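Inulin fructotransferase (Bacillus sp. snu-7, PDB 2INV) cleaves inulin by intramolecular fructosyl transfer, a lyase-type reaction expected to release a cyclic difructose anhydride from the end of the chain. Local coordinates at residues 336-340 against 341-345. Sequence-based numbering, arbitrary orientation.
Sequences YNVPP and ANIAP
The chain reverses at Pro340-Ala341, and Asn342 N closes the turn on Pro339 O at 2.6 Å, nearly straight at hydrogen but well above the carbonyl plane. Ile343 N adds a bond to Pro340 O at 3.3 Å and a weak one to Pro339 O. The turn brings Ile343 back against Val338 and Tyr336. With its CG1 anti to its own carbonyl carbon (chi1 -62°), the extended branch passes over Pro339 O; CG1 meets Val338 CG1 at 3.8 Å, while CD1 lies 3.7 Å from both Val338 O and Pro340 CA. Tyr336 OH arrives beside the same branch, 3.8 Å from Ile343 CG1, and is hydrogen-bonded to Asp315, whose carboxylate also takes Ala344 N. Val338 CG2 covers one face of the tyrosine ring near its rim. On the more exposed side, ND2 of Asn342 lies against CB and CG of the Pro339 ring, a contact without a bond. Cut back to alanine, Ile343 would lose the branch between Val338 CG1 and the tyrosine hydroxyl, and a gap is likely to open there. With Pro340 and Ala341, then Ala341 and Asn342, at the corners, these are two overlapping type I beta-turns, Pro339-Asn342 and Pro340-Ile343, in a loop between strands 328-337 and 351-357 of the right-handed parallel beta-helix.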
loop_
_atom_site.group_PDB
_atom_site.type_symbol
_atom_site.label_atom_id
_atom_site.label_comp_id
_atom_site.label_asym_id
_atom_site.label_seq_id
_atom_site.Cartn_x
_atom_site.Cartn_y
_atom_site.Cartn_z
ATOM N N TYR A 336 -5.408 -13.089 -22.405
ATOM C CA TYR A 336 -4.553 -13.019 -23.580
ATOM C C TYR A 336 -5.322 -12.742 -24.870
ATOM O O TYR A 336 -6.161 -13.539 -25.306
ATOM C CB TYR A 336 -3.754 -14.324 -23.671
ATOM C CG TYR A 336 -2.792 -14.428 -24.821
ATOM C CD1 TYR A 336 -3.252 -14.653 -26.118
ATOM C CD2 TYR A 336 -1.416 -14.334 -24.616
ATOM C CE1 TYR A 336 -2.369 -14.784 -27.183
ATOM C CE2 TYR A 336 -0.522 -14.466 -25.677
ATOM C CZ TYR A 336 -1.004 -14.690 -26.953
ATOM O OH TYR A 336 -0.133 -14.825 -28.008
ATOM N N ASN A 337 -5.030 -11.592 -25.474
ATOM C CA ASN A 337 -5.677 -11.180 -26.719
ATOM C C ASN A 337 -4.602 -10.744 -27.713
ATOM O O ASN A 337 -4.094 -9.616 -27.654
ATOM C CB ASN A 337 -6.632 -10.015 -26.464
ATOM C CG ASN A 337 -7.553 -9.757 -27.625
ATOM O OD1 ASN A 337 -8.361 -8.833 -27.592
ATOM N ND2 ASN A 337 -7.460 -10.590 -28.646
ATOM N N VAL A 338 -4.254 -11.646 -28.622
ATOM C CA VAL A 338 -3.230 -11.367 -29.608
ATOM C C VAL A 338 -3.602 -11.939 -30.975
ATOM O O VAL A 338 -4.012 -13.093 -31.094
ATOM C CB VAL A 338 -1.872 -11.957 -29.158
ATOM C CG1 VAL A 338 -0.808 -11.729 -30.232
ATOM C CG2 VAL A 338 -1.440 -11.315 -27.853
ATOM N N PRO A 339 -3.511 -11.107 -32.023
ATOM C CA PRO A 339 -3.813 -11.482 -33.407
ATOM C C PRO A 339 -3.116 -12.780 -33.818
ATOM O O PRO A 339 -1.903 -12.921 -33.645
ATOM C CB PRO A 339 -3.298 -10.281 -34.194
ATOM C CG PRO A 339 -3.696 -9.145 -33.311
ATOM C CD PRO A 339 -3.400 -9.640 -31.897
ATOM N N PRO A 340 -3.881 -13.759 -34.326
ATOM C CA PRO A 340 -3.265 -15.021 -34.745
ATOM C C PRO A 340 -1.996 -14.773 -35.543
ATOM O O PRO A 340 -1.013 -15.515 -35.411
ATOM C CB PRO A 340 -4.344 -15.660 -35.600
ATOM C CG PRO A 340 -5.590 -15.267 -34.890
ATOM C CD PRO A 340 -5.349 -13.808 -34.478
ATOM N N ALA A 341 -2.017 -13.700 -36.329
ATOM C CA ALA A 341 -0.904 -13.326 -37.186
ATOM C C ALA A 341 0.289 -12.696 -36.479
ATOM O O ALA A 341 1.346 -12.522 -37.089
ATOM C CB ALA A 341 -1.405 -12.390 -38.277
ATOM N N ASN A 342 0.135 -12.326 -35.216
ATOM C CA ASN A 342 1.261 -11.730 -34.534
ATOM C C ASN A 342 1.875 -12.769 -33.620
ATOM O O ASN A 342 2.890 -12.523 -32.958
ATOM C CB ASN A 342 0.825 -10.502 -33.750
ATOM C CG ASN A 342 0.445 -9.352 -34.652
ATOM O OD1 ASN A 342 1.173 -8.999 -35.579
ATOM N ND2 ASN A 342 -0.709 -8.765 -34.390
ATOM N N ILE A 343 1.272 -13.951 -33.632
ATOM C CA ILE A 343 1.733 -15.041 -32.804
ATOM C C ILE A 343 2.939 -15.792 -33.359
ATOM O O ILE A 343 2.913 -16.391 -34.441
ATOM C CB ILE A 343 0.569 -15.996 -32.515
ATOM C CG1 ILE A 343 -0.507 -15.225 -31.732
ATOM C CG2 ILE A 343 1.047 -17.203 -31.722
ATOM C CD1 ILE A 343 -1.777 -15.982 -31.488
ATOM N N ALA A 344 3.998 -15.744 -32.565
ATOM C CA ALA A 344 5.280 -16.356 -32.864
ATOM C C ALA A 344 5.440 -17.709 -32.170
ATOM O O ALA A 344 5.312 -17.789 -30.942
ATOM C CB ALA A 344 6.391 -15.441 -32.420
ATOM N N PRO A 345 5.649 -18.785 -32.927
ATOM C CA PRO A 345 5.779 -19.124 -34.349
ATOM C C PRO A 345 4.424 -19.354 -35.029
ATOM O O PRO A 345 3.442 -19.746 -34.371
ATOM C CB PRO A 345 6.568 -20.416 -34.300
ATOM C CG PRO A 345 7.571 -20.094 -33.281
ATOM C CD PRO A 345 6.703 -19.491 -32.165
#